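Local atomic coordinates of bifunctional endomannanase/endoglucanase (Caldanaerobius polysaccharolyticus, PDB entry 3W0K), a protein that probably hydrolyses beta-1,4 linkages in mannans and in cellulose-type glucans, as a bifunctional endomannanase/endoglucanase of glycoside hydrolase family 5. Residues 60-63 with 64-67; 269-272 with 273-277. All coordinates share one frame; numbering follows the deposited sequence.

Contact 1 (60-63 with 64-67); sequences KVFE and YIDL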
ATOM      1  N   LYS A  60      10.080  17.859  14.056  1.00 16.00           N
ATOM      2  CA  LYS A  60      10.748  18.589  12.977  1.00 17.47           C
ATOM      3  C   LYS A  60      10.718  17.731  11.708  1.00 15.90           C
ATOM      4  O   LYS A  60      10.597  18.245  10.597  1.00 16.41           O
ATOM      5  CB  LYS A  60      12.199  18.893  13.375  1.00 20.64           C
ATOM      6  CG  LYS A  60      13.080  19.481  12.276  1.00 25.53           C
ATOM      7  CD  LYS A  60      12.704  20.914  11.942  1.00 30.30           C
ATOM      8  CE  LYS A  60      13.651  21.502  10.903  1.00 31.32           C
ATOM      9  NZ  LYS A  60      13.293  22.906  10.557  1.00 33.11           N
ATOM     10  N   VAL A  61      10.802  16.416  11.893  1.00 13.48           N
ATOM     11  CA  VAL A  61      10.783  15.469  10.781  1.00 13.38           C
ATOM     12  C   VAL A  61       9.456  15.520  10.021  1.00 12.56           C
ATOM     13  O   VAL A  61       9.422  15.281   8.810  1.00 12.50           O
ATOM     14  CB  VAL A  61      11.065  14.029  11.278  1.00 13.02           C
ATOM     15  CG1 VAL A  61      11.049  13.041  10.116  1.00 14.66           C
ATOM     16  CG2 VAL A  61      12.419  13.976  11.978  1.00 13.10           C
ATOM     17  N   PHE A  62       8.377  15.877  10.716  1.00 12.66           N
ATOM     18  CA  PHE A  62       7.055  15.966  10.094  1.00 12.87           C
ATOM     19  C   PHE A  62       7.000  17.031   8.997  1.00 13.01           C
ATOM     20  O   PHE A  62       6.059  17.063   8.201  1.00 12.63           O
ATOM     21  CB  PHE A  62       5.970  16.243  11.138  1.00 12.25           C
ATOM     22  CG  PHE A  62       5.796  15.146  12.157  1.00 13.65           C
ATOM     23  CD1 PHE A  62       5.121  15.403  13.346  1.00 13.93           C
ATOM     24  CD2 PHE A  62       6.297  13.863  11.936  1.00 14.25           C
ATOM     25  CE1 PHE A  62       4.943  14.402  14.301  1.00 15.17           C
ATOM     26  CE2 PHE A  62       6.124  12.857  12.888  1.00 14.87           C
ATOM     27  CZ  PHE A  62       5.447  13.129  14.069  1.00 14.90           C
ATOM     28  N   GLU A  63       7.995  17.914   8.964  1.00 13.67           N
ATOM     29  CA  GLU A  63       8.041  18.942   7.931  1.00 15.07           C
ATOM     30  C   GLU A  63       8.181  18.302   6.554  1.00 12.87           C
ATOM     31  O   GLU A  63       7.778  18.888   5.550  1.00 12.82           O
ATOM     32  CB  GLU A  63       9.163  19.941   8.204  1.00 16.50           C
ATOM     33  CG  GLU A  63       8.863  20.821   9.405  1.00 20.23           C
ATOM     34  CD  GLU A  63       9.965  21.816   9.725  1.00 23.74           C
ATOM     35  OE1 GLU A  63       9.900  22.420  10.817  1.00 27.60           O
ATOM     36  OE2 GLU A  63      10.886  22.001   8.899  1.00 26.68           O
ATOM     37  N   TYR A  64       8.742  17.094   6.513  1.00 12.18           N
ATOM     38  CA  TYR A  64       8.878  16.367   5.254  1.00 11.89           C
ATOM     39  C   TYR A  64       7.500  15.913   4.802  1.00 11.70           C
ATOM     40  O   TYR A  64       7.173  15.992   3.620  1.00 11.64           O
ATOM     41  CB  TYR A  64       9.787  15.153   5.410  1.00 11.03           C
ATOM     42  CG  TYR A  64      11.251  15.470   5.254  1.00 14.40           C
ATOM     43  CD1 TYR A  64      11.836  15.536   3.986  1.00 15.59           C
ATOM     44  CD2 TYR A  64      12.059  15.687   6.367  1.00 14.50           C
ATOM     45  CE1 TYR A  64      13.190  15.806   3.833  1.00 17.78           C
ATOM     46  CE2 TYR A  64      13.419  15.957   6.223  1.00 17.35           C
ATOM     47  CZ  TYR A  64      13.975  16.014   4.957  1.00 18.91           C
ATOM     48  OH  TYR A  64      15.318  16.269   4.811  1.00 22.15           O
ATOM     49  N   ILE A  65       6.691  15.440   5.748  1.00 11.53           N
ATOM     50  CA  ILE A  65       5.340  14.992   5.434  1.00 11.25           C
ATOM     51  C   ILE A  65       4.510  16.191   4.973  1.00 10.26           C
ATOM     52  O   ILE A  65       3.736  16.078   4.026  1.00 10.86           O
ATOM     53  CB  ILE A  65       4.689  14.263   6.634  1.00 11.24           C
ATOM     54  CG1 ILE A  65       5.543  13.046   7.011  1.00 13.37           C
ATOM     55  CG2 ILE A  65       3.274  13.810   6.276  1.00 12.80           C
ATOM     56  CD1 ILE A  65       5.082  12.311   8.252  1.00 15.19           C
ATOM     57  N   ASP A  66       4.729  17.351   5.599  1.00 11.39           N
ATOM     58  CA  ASP A  66       4.027  18.580   5.211  1.00 12.46           C
ATOM     59  C   ASP A  66       4.360  18.894   3.753  1.00 12.01           C
ATOM     60  O   ASP A  66       3.487  19.277   2.973  1.00 11.65           O
ATOM     61  CB  ASP A  66       4.499  19.782   6.040  1.00 11.90           C
ATOM     62  CG  ASP A  66       4.119  19.697   7.502  1.00 13.80           C
ATOM     63  OD1 ASP A  66       3.360  18.792   7.899  1.00 12.59           O
ATOM     64  OD2 ASP A  66       4.586  20.570   8.260  1.00 15.90           O
ATOM     65  N   LEU A  67       5.638  18.741   3.411  1.00 11.79           N
ATOM     66  CA  LEU A  67       6.127  19.015   2.063  1.00 11.82           C
ATOM     67  C   LEU A  67       5.537  18.055   1.037  1.00 10.84           C
ATOM     68  O   LEU A  67       5.152  18.473  -0.058  1.00 11.21           O
ATOM     69  CB  LEU A  67       7.658  18.972   2.033  1.00 12.90           C
ATOM     70  CG  LEU A  67       8.338  19.389   0.727  1.00 14.52           C
ATOM     71  CD1 LEU A  67       7.848  20.759   0.280  1.00 16.74           C
ATOM     72  CD2 LEU A  67       9.846  19.392   0.929  1.00 15.70           C
TER
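V61 and Y64 meet through the backbone: Y64 N donates to V61 O at 3.0 Å, an i to i+3 bond. One residue on, the spacing lengthens to four. D66 N reaches F62 O at 2.9 Å, and L67 N reaches E63 O at 3.0 Å. These two four-residue bonds are the evidence that residues 62-67 run as alpha-helix, part of helix 62-74. E63 N also bonds back to K60 O, one more three-residue step.

The side chains leave the backbone on different sides. F62 CG stands beside its backbone N (chi1 -64°) and I65 CG1 does likewise, which lays the two side chains alongside each other, pointing the same way; their nearest side-chain atoms, F62 CD2 and I65 CD1, are 4.2 Å apart. The F62 ring meets F118 of helix 105-121 and stands edge-to-face with W48; I65 also touches F118. Helix 62-74 is the link between strands 38-44 and 78-83 in a beta-alpha-beta unit of the TIM barrel, so this apolar side joins it to the next helix round the barrel wall. The Y64 side chain touches M11 and P20 in loops, and V61 O lies in plane at its ring edge, 3.6 Å from Y64 CD2.

On the polar side, K60 NZ forms a salt bridge with E63 OE2 at 3.1 Å, approaching the syn side of the carboxylate but 26° out of its plane. D66 CG lies 3.3 Å from F62 O, the carbonyl that accepts from D66's own N-H. The carboxylate finds its partners beyond these residues: OD1 takes a hydrogen bond from Y122 OH, and OD2 forms a salt bridge with R121.

Contact 2 (269-272 with 273-277); sequences VAIR and WFEDV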
ATOM      1  N   VAL A 269       4.973 -12.633 -19.483  1.00 14.76           N
ATOM      2  CA  VAL A 269       4.205 -13.290 -18.430  1.00 13.74           C
ATOM      3  C   VAL A 269       3.603 -12.248 -17.484  1.00 13.12           C
ATOM      4  O   VAL A 269       2.433 -12.340 -17.106  1.00 12.74           O
ATOM      5  CB  VAL A 269       5.096 -14.277 -17.635  1.00 13.04           C
ATOM      6  CG1 VAL A 269       4.335 -14.863 -16.453  1.00 14.53           C
ATOM      7  CG2 VAL A 269       5.579 -15.395 -18.555  1.00 16.91           C
ATOM      8  N   ALA A 270       4.401 -11.244 -17.130  1.00 12.87           N
ATOM      9  CA  ALA A 270       3.948 -10.177 -16.240  1.00 12.15           C
ATOM     10  C   ALA A 270       2.799  -9.399 -16.871  1.00 12.16           C
ATOM     11  O   ALA A 270       1.781  -9.153 -16.224  1.00 12.30           O
ATOM     12  CB  ALA A 270       5.101  -9.242 -15.909  1.00 12.63           C
ATOM     13  N   ILE A 271       2.963  -9.024 -18.138  1.00 11.49           N
ATOM     14  CA  ILE A 271       1.935  -8.283 -18.861  1.00 11.30           C
ATOM     15  C   ILE A 271       0.633  -9.077 -18.937  1.00 10.82           C
ATOM     16  O   ILE A 271      -0.438  -8.522 -18.732  1.00 11.48           O
ATOM     17  CB  ILE A 271       2.414  -7.892 -20.287  1.00 11.50           C
ATOM     18  CG1 ILE A 271       3.452  -6.767 -20.199  1.00 11.88           C
ATOM     19  CG2 ILE A 271       1.234  -7.472 -21.165  1.00 13.06           C
ATOM     20  CD1 ILE A 271       2.883  -5.429 -19.736  1.00 11.53           C
ATOM     21  N   ARG A 272       0.737 -10.382 -19.192  1.00 11.39           N
ATOM     22  CA  ARG A 272      -0.445 -11.239 -19.279  1.00 11.29           C
ATOM     23  C   ARG A 272      -1.212 -11.227 -17.955  1.00 11.69           C
ATOM     24  O   ARG A 272      -2.443 -11.175 -17.935  1.00 11.73           O
ATOM     25  CB  ARG A 272      -0.042 -12.674 -19.641  1.00 11.17           C
ATOM     26  CG  ARG A 272      -1.217 -13.626 -19.797  1.00 13.33           C
ATOM     27  CD  ARG A 272      -2.146 -13.181 -20.911  1.00 14.43           C
ATOM     28  NE  ARG A 272      -3.357 -13.995 -20.963  1.00 15.22           N
ATOM     29  CZ  ARG A 272      -4.450 -13.767 -20.241  1.00 16.30           C
ATOM     30  NH1 ARG A 272      -4.495 -12.738 -19.399  1.00 14.02           N
ATOM     31  NH2 ARG A 272      -5.507 -14.560 -20.373  1.00 16.14           N
ATOM     32  N   TRP A 273      -0.468 -11.254 -16.854  1.00 11.75           N
ATOM     33  CA  TRP A 273      -1.060 -11.228 -15.525  1.00 11.69           C
ATOM     34  C   TRP A 273      -1.669  -9.845 -15.255  1.00 11.13           C
ATOM     35  O   TRP A 273      -2.782  -9.744 -14.736  1.00 10.52           O
ATOM     36  CB  TRP A 273      -0.004 -11.597 -14.478  1.00 11.76           C
ATOM     37  CG  TRP A 273      -0.421 -11.319 -13.073  1.00 11.01           C
ATOM     38  CD1 TRP A 273      -1.199 -12.102 -12.269  1.00 11.98           C
ATOM     39  CD2 TRP A 273      -0.116 -10.143 -12.316  1.00 11.15           C
ATOM     40  NE1 TRP A 273      -1.404 -11.480 -11.057  1.00 11.68           N
ATOM     41  CE2 TRP A 273      -0.750 -10.275 -11.063  1.00 11.85           C
ATOM     42  CE3 TRP A 273       0.628  -8.986 -12.582  1.00 11.59           C
ATOM     43  CZ2 TRP A 273      -0.663  -9.290 -10.072  1.00 11.96           C
ATOM     44  CZ3 TRP A 273       0.715  -8.009 -11.601  1.00 11.39           C
ATOM     45  CH2 TRP A 273       0.072  -8.167 -10.361  1.00 11.05           C
ATOM     46  N   PHE A 274      -0.951  -8.788 -15.637  1.00 11.35           N
ATOM     47  CA  PHE A 274      -1.449  -7.420 -15.457  1.00 11.08           C
ATOM     48  C   PHE A 274      -2.789  -7.243 -16.166  1.00 11.17           C
ATOM     49  O   PHE A 274      -3.696  -6.596 -15.648  1.00 10.99           O
ATOM     50  CB  PHE A 274      -0.456  -6.398 -16.019  1.00 11.07           C
ATOM     51  CG  PHE A 274       0.537  -5.883 -15.013  1.00 11.15           C
ATOM     52  CD1 PHE A 274       0.115  -5.120 -13.928  1.00 11.00           C
ATOM     53  CD2 PHE A 274       1.897  -6.118 -15.179  1.00 10.92           C
ATOM     54  CE1 PHE A 274       1.041  -4.596 -13.024  1.00 10.74           C
ATOM     55  CE2 PHE A 274       2.831  -5.599 -14.280  1.00 12.11           C
ATOM     56  CZ  PHE A 274       2.400  -4.837 -13.201  1.00 11.07           C
ATOM     57  N   GLU A 275      -2.907  -7.811 -17.363  1.00 12.46           N
ATOM     58  CA  GLU A 275      -4.144  -7.705 -18.123  1.00 12.84           C
ATOM     59  C   GLU A 275      -5.331  -8.282 -17.360  1.00 12.16           C
ATOM     60  O   GLU A 275      -6.423  -7.721 -17.396  1.00 14.18           O
ATOM     61  CB  GLU A 275      -3.989  -8.370 -19.490  1.00 13.93           C
ATOM     62  CG  GLU A 275      -3.047  -7.603 -20.408  1.00 18.22           C
ATOM     63  CD  GLU A 275      -2.707  -8.347 -21.683  1.00 21.99           C
ATOM     64  OE1 GLU A 275      -2.645  -9.595 -21.659  1.00 25.33           O
ATOM     65  OE2 GLU A 275      -2.480  -7.677 -22.711  1.00 26.00           O
ATOM     66  N   ASP A 276      -5.103  -9.373 -16.632  1.00 11.92           N
ATOM     67  CA  ASP A 276      -6.162  -9.991 -15.843  1.00 12.63           C
ATOM     68  C   ASP A 276      -6.551  -9.173 -14.613  1.00 13.11           C
ATOM     69  O   ASP A 276      -7.730  -8.874 -14.420  1.00 13.72           O
ATOM     70  CB  ASP A 276      -5.769 -11.403 -15.410  1.00 13.47           C
ATOM     71  CG  ASP A 276      -6.055 -12.447 -16.472  1.00 15.63           C
ATOM     72  OD1 ASP A 276      -6.635 -12.106 -17.526  1.00 15.85           O
ATOM     73  OD2 ASP A 276      -5.712 -13.620 -16.237  1.00 15.71           O
ATOM     74  N   VAL A 277      -5.574  -8.810 -13.781  1.00 12.87           N
ATOM     75  CA  VAL A 277      -5.892  -8.039 -12.579  1.00 12.64           C
ATOM     76  C   VAL A 277      -6.464  -6.664 -12.886  1.00 11.79           C
ATOM     77  O   VAL A 277      -7.457  -6.266 -12.289  1.00 12.24           O
ATOM     78  CB  VAL A 277      -4.697  -7.912 -11.589  1.00 14.00           C
ATOM     79  CG1 VAL A 277      -4.314  -9.282 -11.052  1.00 15.31           C
ATOM     80  CG2 VAL A 277      -3.508  -7.231 -12.243  1.00 13.52           C
TER
HETATM   81  O   HOH W   1      -8.050 -13.965 -19.111  1.00 15.57           O
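Two torsions bring the end of R272 to D276: CG lies anti to the backbone N, and a bend at chi2 of 61° swings the chain along the helix to the residue four places on. R272 NH1 then donates to D276 OD1 at 2.9 Å with an N-H...O angle of 167°. The oxygen lies in the guanidinium plane, yet the donor stands well above the carboxylate plane, the two groups being turned 84° apart. A water spans the same pair, accepting from R272 NH2 at 2.9 Å and donating to D276 OD1 at 2.8 Å. E275 OE1 approaches the aliphatic part of the arginine, 3.7 Å from R272 CD, and no N-H points at it.

The backbone is alpha-helical, though the D276 N to R272 O bond is weak. F274 N donates to A270 O at 2.8 Å, and W273 N and E275 N bond to V269 O and I271 O. A270 O approaches the F274 ring obliquely, 3.2 Å from F274 CD2, while W273 CZ3 sits over the centre of one F274 face. Helix 267-284 connects strands 254-259 and 287-290 of the barrel; W273 NE1 bonds to Q199 O, and F274 packs on L321 of helix 319-327.

With R272 replaced by an alanine, D276 OD1 would probably lose its salt-bridge partner and the water one of its two protein contacts. D276 OD2 bonds to Y222 OH, so the buried carboxylate is gripped at both oxygens, and the nearby guanidinium is likely to stabilise its negative charge.

In the fold
Contact 1 (60-63 with 64-67) and contact 2 (269-272 with 273-277) lie on opposite sides of the chain's centre, 37 Å apart between centres and about 27 Å between nearest atoms, so neither touches the other. Each sits far out, its centre 20 and 19 Å respectively from that of the chain, on a helix of the outer layer of the barrel. Helix 62-74 follows the second barrel strand and helix 267-284 the seventh. In TIM-barrel glycosidases the active site lies at the C-terminal ends of the central strands; these contacts belong to the surrounding helical layer.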